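Local atomic coordinates of phenylalanyl-tRNA synthetase beta chain (Pyrococcus horikoshii, PDB entry 2CXI), a protein that joins phenylalanine to its cognate tRNA using ATP, as the beta subunit of an alpha2-beta2 synthetase, represented here by an N-terminal fragment that includes the amino acid-editing domain. Residues A[60-65]-A[255-260]; A[127-132]-A[247-252]; A[143-148]-A[209-214]; A[306-309]-A[313-316]. All blocks are in the same frame, centred on the assembly; numbering follows the deposited sequence.

Contact 1: residues A[60-65]-A[255-260]; sequences WSAEGV and AERGGK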
loop_
_atom_site.group_PDB
_atom_site.type_symbol
_atom_site.label_atom_id
_atom_site.label_comp_id
_atom_site.label_asym_id
_atom_site.label_seq_id
_atom_site.Cartn_x
_atom_site.Cartn_y
_atom_site.Cartn_z
ATOM N N TRP A 60 -29.832 27.521 -7.728
ATOM C CA TRP A 60 -29.876 28.174 -6.413
ATOM C C TRP A 60 -28.576 28.744 -5.922
ATOM O O TRP A 60 -28.334 28.772 -4.699
ATOM C CB TRP A 60 -30.433 27.236 -5.331
ATOM C CG TRP A 60 -31.752 26.688 -5.608
ATOM C CD1 TRP A 60 -32.671 27.126 -6.535
ATOM C CD2 TRP A 60 -32.338 25.566 -4.962
ATOM N NE1 TRP A 60 -33.783 26.325 -6.503
ATOM C CE2 TRP A 60 -33.600 25.357 -5.545
ATOM C CE3 TRP A 60 -31.910 24.690 -3.936
ATOM C CZ2 TRP A 60 -34.449 24.320 -5.149
ATOM C CZ3 TRP A 60 -32.752 23.659 -3.558
ATOM C CH2 TRP A 60 -34.012 23.493 -4.162
ATOM N N SER A 61 -27.711 29.185 -6.843
ATOM C CA SER A 61 -26.508 29.885 -6.446
ATOM C C SER A 61 -26.066 30.804 -7.564
ATOM O O SER A 61 -26.547 30.683 -8.707
ATOM C CB SER A 61 -25.366 28.877 -6.133
ATOM O OG SER A 61 -24.919 28.282 -7.346
ATOM N N ALA A 62 -25.074 31.641 -7.264
ATOM C CA ALA A 62 -24.509 32.568 -8.277
ATOM C C ALA A 62 -24.012 31.819 -9.500
ATOM O O ALA A 62 -24.171 32.274 -10.648
ATOM C CB ALA A 62 -23.351 33.377 -7.684
ATOM N N GLU A 63 -23.378 30.663 -9.247
ATOM C CA GLU A 63 -22.775 29.913 -10.358
ATOM C C GLU A 63 -23.858 29.461 -11.338
ATOM O O GLU A 63 -23.683 29.544 -12.564
ATOM C CB GLU A 63 -21.947 28.694 -9.862
ATOM C CG GLU A 63 -20.810 29.051 -8.900
ATOM C CD GLU A 63 -21.247 29.154 -7.440
ATOM O OE1 GLU A 63 -22.450 29.052 -7.125
ATOM O OE2 GLU A 63 -20.382 29.318 -6.579
ATOM N N GLY A 64 -24.951 28.928 -10.793
ATOM C CA GLY A 64 -26.041 28.390 -11.610
ATOM C C GLY A 64 -26.815 29.497 -12.329
ATOM O O GLY A 64 -27.232 29.341 -13.486
ATOM N N VAL A 65 -26.990 30.619 -11.632
ATOM C CA VAL A 65 -27.644 31.806 -12.212
ATOM C C VAL A 65 -26.841 32.402 -13.402
ATOM O O VAL A 65 -27.397 32.678 -14.492
ATOM C CB VAL A 65 -27.891 32.860 -11.113
ATOM C CG1 VAL A 65 -28.440 34.197 -11.733
ATOM C CG2 VAL A 65 -28.861 32.322 -10.102
ATOM N N ALA A 255 -16.959 23.934 -10.984
ATOM C CA ALA A 255 -16.387 24.008 -12.337
ATOM C C ALA A 255 -16.543 25.415 -12.963
ATOM O O ALA A 255 -15.670 25.877 -13.722
ATOM C CB ALA A 255 -16.974 22.943 -13.236
ATOM N N GLU A 256 -17.634 26.106 -12.621
ATOM C CA GLU A 256 -17.833 27.501 -13.122
ATOM C C GLU A 256 -16.814 28.483 -12.582
ATOM O O GLU A 256 -16.630 29.574 -13.152
ATOM C CB GLU A 256 -19.234 28.049 -12.780
ATOM C CG GLU A 256 -20.374 27.387 -13.543
ATOM C CD GLU A 256 -20.359 27.647 -15.041
ATOM O OE1 GLU A 256 -20.217 28.805 -15.501
ATOM O OE2 GLU A 256 -20.466 26.662 -15.760
ATOM N N ARG A 257 -16.186 28.126 -11.466
ATOM C CA ARG A 257 -15.085 28.880 -10.866
ATOM C C ARG A 257 -13.695 28.327 -11.282
ATOM O O ARG A 257 -12.681 28.624 -10.635
ATOM C CB ARG A 257 -15.219 28.839 -9.319
ATOM C CG ARG A 257 -16.632 29.247 -8.839
ATOM C CD ARG A 257 -16.640 29.882 -7.492
ATOM N NE ARG A 257 -17.934 30.461 -7.092
ATOM C CZ ARG A 257 -18.292 31.728 -7.272
ATOM N NH1 ARG A 257 -19.482 32.114 -6.855
ATOM N NH2 ARG A 257 -17.499 32.589 -7.893
ATOM N N GLY A 258 -13.644 27.515 -12.338
ATOM C CA GLY A 258 -12.353 27.033 -12.836
ATOM C C GLY A 258 -11.908 25.733 -12.172
ATOM O O GLY A 258 -10.838 25.199 -12.502
ATOM N N GLY A 259 -12.719 25.202 -11.247
ATOM C CA GLY A 259 -12.407 23.909 -10.604
ATOM C C GLY A 259 -12.288 22.742 -11.575
ATOM O O GLY A 259 -13.071 22.603 -12.531
ATOM N N LYS A 260 -11.320 21.870 -11.328
ATOM C CA LYS A 260 -11.144 20.649 -12.145
ATOM C C LYS A 260 -11.711 19.463 -11.368
ATOM O O LYS A 260 -11.273 19.182 -10.262
ATOM C CB LYS A 260 -9.659 20.486 -12.558
ATOM C CG LYS A 260 -9.186 21.745 -13.382
ATOM C CD LYS A 260 -7.708 21.693 -13.763
ATOM C CE LYS A 260 -7.314 22.963 -14.569
ATOM N NZ LYS A 260 -5.886 23.381 -14.243
HETATM O O HOH W 1 -21.461 30.535 -14.039
#

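Contact 2: residues A[127-132]-A[247-252]; sequences EKIALT and LNVMVT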
loop_
_atom_site.group_PDB
_atom_site.type_symbol
_atom_site.label_atom_id
_atom_site.label_comp_id
_atom_site.label_asym_id
_atom_site.label_seq_id
_atom_site.Cartn_x
_atom_site.Cartn_y
_atom_site.Cartn_z
ATOM N N GLU A 127 -26.250 24.679 2.194
ATOM C CA GLU A 127 -27.412 24.804 3.052
ATOM C C GLU A 127 -28.718 24.778 2.268
ATOM O O GLU A 127 -29.669 24.146 2.698
ATOM C CB GLU A 127 -27.343 26.090 3.889
ATOM C CG GLU A 127 -26.126 26.171 4.812
ATOM C CD GLU A 127 -25.862 27.567 5.416
ATOM O OE1 GLU A 127 -26.582 28.565 5.101
ATOM O OE2 GLU A 127 -24.913 27.669 6.221
ATOM N N LYS A 128 -28.801 25.513 1.165
ATOM C CA LYS A 128 -30.077 25.565 0.394
ATOM C C LYS A 128 -30.430 24.203 -0.183
ATOM O O LYS A 128 -31.586 23.779 -0.136
ATOM C CB LYS A 128 -29.997 26.583 -0.740
ATOM C CG LYS A 128 -29.717 28.008 -0.270
ATOM C CD LYS A 128 -30.893 28.623 0.521
ATOM C CE LYS A 128 -30.415 29.870 1.252
ATOM N NZ LYS A 128 -31.569 30.616 1.902
ATOM N N ILE A 129 -29.440 23.474 -0.709
ATOM C CA ILE A 129 -29.751 22.108 -1.170
ATOM C C ILE A 129 -30.265 21.223 -0.022
ATOM O O ILE A 129 -31.278 20.516 -0.161
ATOM C CB ILE A 129 -28.531 21.434 -1.893
ATOM C CG1 ILE A 129 -28.209 22.200 -3.201
ATOM C CG2 ILE A 129 -28.861 19.934 -2.170
ATOM C CD1 ILE A 129 -26.995 21.697 -3.906
ATOM N N ALA A 130 -29.557 21.246 1.098
ATOM C CA ALA A 130 -29.925 20.416 2.255
ATOM C C ALA A 130 -31.280 20.761 2.838
ATOM O O ALA A 130 -31.995 19.884 3.279
ATOM C CB ALA A 130 -28.860 20.518 3.345
ATOM N N LEU A 131 -31.634 22.042 2.850
ATOM C CA LEU A 131 -32.923 22.441 3.446
ATOM C C LEU A 131 -34.121 21.954 2.657
ATOM O O LEU A 131 -35.015 21.311 3.222
ATOM C CB LEU A 131 -33.009 23.967 3.602
ATOM C CG LEU A 131 -34.345 24.648 3.963
ATOM C CD1 LEU A 131 -34.874 24.281 5.327
ATOM C CD2 LEU A 131 -34.088 26.168 3.873
ATOM N N THR A 132 -34.123 22.296 1.363
ATOM C CA THR A 132 -35.256 22.139 0.445
ATOM C C THR A 132 -35.256 20.783 -0.259
ATOM O O THR A 132 -36.138 19.946 -0.070
ATOM C CB THR A 132 -35.149 23.217 -0.664
ATOM O OG1 THR A 132 -35.055 24.521 -0.067
ATOM C CG2 THR A 132 -36.413 23.287 -1.454
ATOM N N LEU A 247 -24.615 16.141 -5.539
ATOM C CA LEU A 247 -23.162 16.170 -5.783
ATOM C C LEU A 247 -22.868 16.824 -7.145
ATOM O O LEU A 247 -21.942 17.639 -7.282
ATOM C CB LEU A 247 -22.632 14.719 -5.801
ATOM C CG LEU A 247 -21.119 14.595 -6.052
ATOM C CD1 LEU A 247 -20.342 15.155 -4.778
ATOM C CD2 LEU A 247 -20.726 13.124 -6.367
ATOM N N ASN A 248 -23.657 16.453 -8.157
ATOM C CA ASN A 248 -23.515 16.998 -9.472
ATOM C C ASN A 248 -23.692 18.508 -9.481
ATOM O O ASN A 248 -22.933 19.211 -10.147
ATOM C CB ASN A 248 -24.480 16.334 -10.449
ATOM C CG ASN A 248 -24.137 14.816 -10.710
ATOM O OD1 ASN A 248 -24.928 14.070 -11.329
ATOM N ND2 ASN A 248 -22.974 14.410 -10.293
ATOM N N VAL A 249 -24.722 18.991 -8.781
ATOM C CA VAL A 249 -24.925 20.430 -8.640
ATOM C C VAL A 249 -23.666 21.100 -7.998
ATOM O O VAL A 249 -23.147 22.082 -8.521
ATOM C CB VAL A 249 -26.244 20.719 -7.853
ATOM C CG1 VAL A 249 -26.310 22.200 -7.405
ATOM C CG2 VAL A 249 -27.478 20.318 -8.713
HETATM N N MSE A 250 -23.183 20.552 -6.885
HETATM C CA MSE A 250 -22.001 21.102 -6.168
HETATM C C MSE A 250 -20.775 21.186 -7.069
HETATM O O MSE A 250 -20.113 22.223 -7.121
HETATM C CB MSE A 250 -21.623 20.262 -4.930
HETATM C CG MSE A 250 -22.612 20.290 -3.770
HETATM SE SE MSE A 250 -22.903 22.157 -3.004
HETATM C CE MSE A 250 -21.125 22.838 -3.038
ATOM N N VAL A 251 -20.420 20.076 -7.723
ATOM C CA VAL A 251 -19.190 20.072 -8.535
ATOM C C VAL A 251 -19.281 20.916 -9.818
ATOM O O VAL A 251 -18.282 21.479 -10.237
ATOM C CB VAL A 251 -18.699 18.610 -8.896
ATOM C CG1 VAL A 251 -18.561 17.747 -7.630
ATOM C CG2 VAL A 251 -19.639 17.916 -9.894
ATOM N N THR A 252 -20.457 20.975 -10.458
ATOM C CA THR A 252 -20.596 21.834 -11.622
ATOM C C THR A 252 -20.617 23.311 -11.237
ATOM O O THR A 252 -20.122 24.135 -11.996
ATOM C CB THR A 252 -21.789 21.456 -12.538
ATOM O OG1 THR A 252 -23.020 21.515 -11.807
ATOM C CG2 THR A 252 -21.669 19.956 -13.026
#

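Contact 3: residues A[143-148]-A[209-214]; sequences GIFDFD and VLSMPP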
loop_
_atom_site.group_PDB
_atom_site.type_symbol
_atom_site.label_atom_id
_atom_site.label_comp_id
_atom_site.label_asym_id
_atom_site.label_seq_id
_atom_site.Cartn_x
_atom_site.Cartn_y
_atom_site.Cartn_z
ATOM N N GLY A 143 -21.254 17.769 2.967
ATOM C CA GLY A 143 -20.029 18.262 3.632
ATOM C C GLY A 143 -18.976 18.731 2.609
ATOM O O GLY A 143 -18.849 18.155 1.495
ATOM N N ILE A 144 -18.224 19.767 2.986
ATOM C CA ILE A 144 -17.081 20.228 2.175
ATOM C C ILE A 144 -15.849 20.354 3.051
ATOM O O ILE A 144 -15.933 20.803 4.207
ATOM C CB ILE A 144 -17.395 21.556 1.479
ATOM C CG1 ILE A 144 -18.573 21.379 0.519
ATOM C CG2 ILE A 144 -16.218 21.993 0.644
ATOM C CD1 ILE A 144 -19.187 22.729 0.118
ATOM N N PHE A 145 -14.712 19.945 2.492
ATOM C CA PHE A 145 -13.461 19.776 3.239
ATOM C C PHE A 145 -12.274 20.198 2.394
ATOM O O PHE A 145 -12.305 20.079 1.175
ATOM C CB PHE A 145 -13.292 18.317 3.722
ATOM C CG PHE A 145 -14.472 17.820 4.546
ATOM C CD1 PHE A 145 -15.536 17.166 3.924
ATOM C CD2 PHE A 145 -14.567 18.121 5.922
ATOM C CE1 PHE A 145 -16.669 16.748 4.665
ATOM C CE2 PHE A 145 -15.682 17.707 6.673
ATOM C CZ PHE A 145 -16.720 17.005 6.043
ATOM N N ASP A 146 -11.217 20.658 3.054
ATOM C CA ASP A 146 -9.959 20.895 2.366
ATOM C C ASP A 146 -9.214 19.573 2.159
ATOM O O ASP A 146 -8.709 18.943 3.126
ATOM C CB ASP A 146 -9.104 21.874 3.195
ATOM C CG ASP A 146 -7.901 22.423 2.415
ATOM O OD1 ASP A 146 -7.298 21.701 1.588
ATOM O OD2 ASP A 146 -7.554 23.612 2.541
ATOM N N PHE A 147 -9.147 19.145 0.902
ATOM C CA PHE A 147 -8.567 17.843 0.547
ATOM C C PHE A 147 -7.090 17.696 0.965
ATOM O O PHE A 147 -6.633 16.594 1.360
ATOM C CB PHE A 147 -8.733 17.565 -0.946
ATOM C CG PHE A 147 -8.114 16.245 -1.383
ATOM C CD1 PHE A 147 -8.662 15.049 -0.962
ATOM C CD2 PHE A 147 -6.956 16.223 -2.169
ATOM C CE1 PHE A 147 -8.089 13.785 -1.338
ATOM C CE2 PHE A 147 -6.370 14.977 -2.557
ATOM C CZ PHE A 147 -6.976 13.763 -2.136
ATOM N N ASP A 148 -6.374 18.816 0.925
ATOM C CA ASP A 148 -4.951 18.845 1.316
ATOM C C ASP A 148 -4.760 18.576 2.792
ATOM O O ASP A 148 -3.665 18.285 3.215
ATOM C CB ASP A 148 -4.335 20.194 0.958
ATOM C CG ASP A 148 -4.259 20.400 -0.521
ATOM O OD1 ASP A 148 -4.359 19.408 -1.270
ATOM O OD2 ASP A 148 -4.072 21.522 -1.014
ATOM N N VAL A 209 -11.369 12.664 12.294
ATOM C CA VAL A 209 -12.792 12.730 11.945
ATOM C C VAL A 209 -13.060 14.026 11.217
ATOM O O VAL A 209 -12.896 15.144 11.781
ATOM C CB VAL A 209 -13.692 12.634 13.207
ATOM C CG1 VAL A 209 -15.182 12.846 12.845
ATOM C CG2 VAL A 209 -13.478 11.310 13.925
ATOM N N LEU A 210 -13.485 13.860 9.968
ATOM C CA LEU A 210 -14.003 14.945 9.147
ATOM C C LEU A 210 -15.328 15.493 9.665
ATOM O O LEU A 210 -15.470 16.708 9.810
ATOM C CB LEU A 210 -14.164 14.471 7.686
ATOM C CG LEU A 210 -12.916 14.499 6.818
ATOM C CD1 LEU A 210 -11.964 13.339 7.250
ATOM C CD2 LEU A 210 -13.373 14.340 5.352
ATOM N N SER A 211 -16.290 14.604 9.932
ATOM C CA SER A 211 -17.630 15.025 10.315
ATOM C C SER A 211 -18.416 13.841 10.865
ATOM O O SER A 211 -17.990 12.678 10.740
ATOM C CB SER A 211 -18.348 15.599 9.072
ATOM O OG SER A 211 -18.669 14.537 8.156
HETATM N N MSE A 212 -19.561 14.134 11.485
HETATM C CA MSE A 212 -20.549 13.112 11.742
HETATM C C MSE A 212 -21.810 13.427 10.933
HETATM O O MSE A 212 -22.642 14.224 11.398
HETATM C CB MSE A 212 -20.869 13.082 13.253
HETATM C CG MSE A 212 -22.064 12.226 13.598
HETATM SE SE MSE A 212 -22.323 11.996 15.569
HETATM C CE MSE A 212 -22.339 13.764 16.104
ATOM N N PRO A 213 -21.961 12.887 9.701
ATOM C CA PRO A 213 -23.204 13.150 8.937
ATOM C C PRO A 213 -24.454 12.636 9.688
ATOM O O PRO A 213 -24.385 11.591 10.365
ATOM C CB PRO A 213 -22.992 12.382 7.636
ATOM C CG PRO A 213 -21.473 12.295 7.484
ATOM C CD PRO A 213 -21.006 12.068 8.938
ATOM N N PRO A 214 -25.583 13.333 9.606
ATOM C CA PRO A 214 -25.742 14.627 8.939
ATOM C C PRO A 214 -25.773 15.778 9.941
ATOM O O PRO A 214 -26.560 16.732 9.775
ATOM C CB PRO A 214 -27.152 14.484 8.325
ATOM C CG PRO A 214 -27.925 13.699 9.403
ATOM C CD PRO A 214 -26.877 12.809 10.092
#

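Contact 4: residues A[306-309]-A[313-316]; sequences LLEK and EVEI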
loop_
_atom_site.group_PDB
_atom_site.type_symbol
_atom_site.label_atom_id
_atom_site.label_comp_id
_atom_site.label_asym_id
_atom_site.label_seq_id
_atom_site.Cartn_x
_atom_site.Cartn_y
_atom_site.Cartn_z
ATOM N N LEU A 306 -33.724 27.214 -29.803
ATOM C CA LEU A 306 -34.285 27.534 -28.479
ATOM C C LEU A 306 -33.812 26.524 -27.419
ATOM O O LEU A 306 -33.407 26.920 -26.325
ATOM C CB LEU A 306 -35.807 27.577 -28.534
ATOM C CG LEU A 306 -36.437 28.757 -29.302
ATOM C CD1 LEU A 306 -37.934 28.598 -29.277
ATOM C CD2 LEU A 306 -36.042 30.158 -28.761
ATOM N N LEU A 307 -33.851 25.231 -27.750
ATOM C CA LEU A 307 -33.386 24.200 -26.812
ATOM C C LEU A 307 -31.876 24.271 -26.532
ATOM O O LEU A 307 -31.437 23.968 -25.428
ATOM C CB LEU A 307 -33.752 22.815 -27.338
ATOM C CG LEU A 307 -35.252 22.485 -27.328
ATOM C CD1 LEU A 307 -35.432 21.180 -28.093
ATOM C CD2 LEU A 307 -35.799 22.351 -25.915
ATOM N N GLU A 308 -31.083 24.688 -27.524
ATOM C CA GLU A 308 -29.659 24.950 -27.265
ATOM C C GLU A 308 -29.397 26.088 -26.257
ATOM O O GLU A 308 -28.448 25.999 -25.504
ATOM C CB GLU A 308 -28.869 25.138 -28.568
ATOM C CG GLU A 308 -28.809 23.861 -29.396
ATOM C CD GLU A 308 -28.075 24.032 -30.718
ATOM O OE1 GLU A 308 -28.107 25.141 -31.274
ATOM O OE2 GLU A 308 -27.492 23.038 -31.204
ATOM N N LYS A 309 -30.237 27.136 -26.242
ATOM C CA LYS A 309 -30.188 28.170 -25.201
ATOM C C LYS A 309 -30.570 27.652 -23.818
ATOM O O LYS A 309 -30.298 28.309 -22.846
ATOM C CB LYS A 309 -31.130 29.347 -25.536
ATOM C CG LYS A 309 -30.690 30.210 -26.700
ATOM C CD LYS A 309 -31.775 31.225 -27.073
ATOM C CE LYS A 309 -31.375 31.969 -28.361
ATOM N NZ LYS A 309 -32.263 33.160 -28.592
ATOM N N GLU A 313 -28.226 19.434 -25.859
ATOM C CA GLU A 313 -27.732 19.001 -27.147
ATOM C C GLU A 313 -28.916 18.481 -27.922
ATOM O O GLU A 313 -29.777 17.810 -27.361
ATOM C CB GLU A 313 -26.655 17.913 -27.037
ATOM C CG GLU A 313 -26.217 17.389 -28.397
ATOM C CD GLU A 313 -25.257 16.230 -28.265
ATOM O OE1 GLU A 313 -24.085 16.483 -27.945
ATOM O OE2 GLU A 313 -25.693 15.082 -28.478
ATOM N N VAL A 314 -28.975 18.805 -29.207
ATOM C CA VAL A 314 -30.160 18.509 -30.019
ATOM C C VAL A 314 -29.709 17.920 -31.370
ATOM O O VAL A 314 -28.950 18.564 -32.100
ATOM C CB VAL A 314 -30.994 19.805 -30.332
ATOM C CG1 VAL A 314 -32.228 19.445 -31.151
ATOM C CG2 VAL A 314 -31.368 20.585 -29.054
ATOM N N GLU A 315 -30.178 16.705 -31.650
ATOM C CA GLU A 315 -29.965 16.012 -32.916
ATOM C C GLU A 315 -31.336 15.682 -33.501
ATOM O O GLU A 315 -32.067 14.876 -32.941
ATOM C CB GLU A 315 -29.154 14.715 -32.708
ATOM C CG GLU A 315 -29.407 13.668 -33.797
ATOM C CD GLU A 315 -28.420 12.501 -33.766
ATOM O OE1 GLU A 315 -28.800 11.385 -33.292
ATOM O OE2 GLU A 315 -27.262 12.707 -34.219
ATOM N N ILE A 316 -31.666 16.312 -34.624
ATOM C CA ILE A 316 -32.964 16.091 -35.257
ATOM C C ILE A 316 -32.820 15.160 -36.446
ATOM O O ILE A 316 -32.013 15.420 -37.340
ATOM C CB ILE A 316 -33.594 17.408 -35.734
ATOM C CG1 ILE A 316 -33.827 18.377 -34.562
ATOM C CG2 ILE A 316 -34.923 17.103 -36.494
ATOM C CD1 ILE A 316 -34.040 19.811 -35.049
HETATM O O HOH W 2 -26.937 20.755 -30.229
#

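Contact 1: residues A[60-65]-A[255-260]
Arg257, in the Schellman motif that ends helix 240-255, forms a salt bridge with Glu63 in the first turn of helix 62-72. Gly258, at positive phi, is the C-prime residue of that motif: its N bonds back to Ala255 O, and Gly259 N bonds back into the last turn of the helix. The arginine is extended from CG to NE and crosses the glutamate side chain at about a right angle. It grips side-on with two nitrogens, both directed to one oxygen: NE lies 2.7 Å and NH1 3.0 Å from Glu63 OE2. The carboxylate and guanidinium planes are 83° apart. NE meets OE2 on the anti side, 19° out of the carboxylate plane; NH1 comes from well above that plane. The other oxygen is held within its own segment, where Ser61, the N-cap of helix 62-72, gives its OG to Glu63 OE1 at 2.6 Å. Beside the salt bridge, Glu63 CB rests on Glu256 CB at 4.0 Å. A water donates both to the backbone Glu63 O and to the carboxylate oxygen Glu256 OE1; that glutamate also forms a salt bridge with Lys70. Arg257 NH1 has a second anionic partner in Asp10 of helix 8-15. With three donors spread over its two oxygens, the buried carboxylate of Glu63 is fixed in rotation, and its charge is probably stabilised by the arginine despite the nearly perpendicular planes.

Contact 2: residues A[127-132]-A[247-252]
In segments 127-132 and 247-252, which lie on helices 116-133 and 240-255, the CA atoms of Ile129 and Val249 come nearest, at 9.1 Å. Both helices belong to the B3/4 domain, the editing domain of the synthetase, and the contact is buried near the centre of the chain, against strand 140-146. With the helices this far apart, single side-chain ends bridge the distance. The CA-CB bonds of Ile129 and Val249 point toward the facing helix, and the two side chains run alongside one another but point opposite ways. Ile129 makes the reach with its longer branch: CG1 is set anti to the carbonyl carbon and CD1 continues outward from it (chi2 176°). That terminal methyl lies against Val249 CG1 at 3.6 Å and is 4.1 Å from Val249 CB. Selenomethionine Met250 brings its SE to 4.2 Å from the same Ile129 CD1, so one methyl is touched by both residues. Ile142 of strand 140-146 touches both Ile129 and Met250. The side chain of Val249 is about 9 Å from that of Asp331, a predicted magnesium ligand shared with the alpha subunit. In helix 240-255, Thr252 OG1 bonds to the backbone carbonyl Asn248 O at 2.8 Å, while Thr252 N reaches this oxygen from the opposite face of the carbonyl plane.

Contact 3: residues A[143-148]-A[209-214]
Phe145 packs against Leu210 and Ser211, the two residues that form a classic beta bulge opposite Leu202 in the large mixed sheet of the B3/4 editing domain. Strand 140-146 pairs with 231-237, and strand 209-212 with 199-204, so the contact links parts of a curled sheet through side chains rather than through backbone bonds. The chief interaction is CH-pi: Leu210 CD2 sits 3.8 Å from the centroid of the Phe145 ring, only 14° off the ring normal, and thus nearly above its centre. Phe145 CG lies anti to its carbonyl carbon (chi1 -55°), which lays the ring over Leu210. Apolar packing extends this, with Leu210 CB over the same ring at 3.7 Å from Phe145 CE2. Ser211 meets the ring differently, at its edge and near its plane, with CB 3.7 Å from Phe145 CZ. Consistent with the bulge, both Leu210 and Ser211 point their CB toward Phe145. Leu202 also touches all three residues. Apart from this packing, the backbone oxygen Leu210 O closely approaches Phe145 CE2, at 3.3 Å. Among the polar interactions, strand 140-146 finishes in an Asx turn, where Asp146 OD1 accepts from Asp148 N at 3.1 Å on the anti side of the carboxylate.

Contact 4: residues A[306-309]-A[313-316]
Val314 points its CB toward helix 300-309, and its CG2 meets Leu307 and Glu308. Its CG1 is anti to the backbone N (chi1 -179°), which leaves CG2 as the branch that meets the helix. CG2 touches Leu307 near the root of the side chain, 3.7 Å from CB, while the leucine side chain also packs on Ile338 and Val342 of helix 335-346. The same methyl is 4.2 Å from Glu308 CG, where the glutamate crosses the valine at a slant. Glu308 then runs on extended, and a water links its OE2 with the backbone N of Val314, which donates to the water at 3.0 Å. The contact joins a helix to a strand that is outermost, within this chain, in the three-stranded antiparallel sheet of the B5 domain. The side chain of Leu307 is about 5 Å from that of Asp341, a predicted magnesium ligand shared with the alpha subunit. The apolar contact thus brings helix and strand together, while a water held by Glu308 OE2 accepts from the strand N-H of Val314.

How the contacts relate
Contacts 2, 3 and 4 are buried, whereas contact 1 is partly buried and ionic, tying the start of helix 62-72 to the B3/4 domain that holds contacts 2 and 3. Contacts 1 and 2 share helix 240-255, contact 1 at its C-terminal end and contact 2 along its body, and they touch where Trp60 packs on Lys128, Ile129 and Thr132. Contacts 2 and 3 meet through Met250 CE and Ile144 CD1, 3.7 Å apart. The chemistry shifts from aliphatic methyls in contact 2 to an aromatic face in contact 3. Contact 4 lies apart in the B5 domain, its centre about 39 Å from that of contact 3, and combines apolar packing with a water bridge.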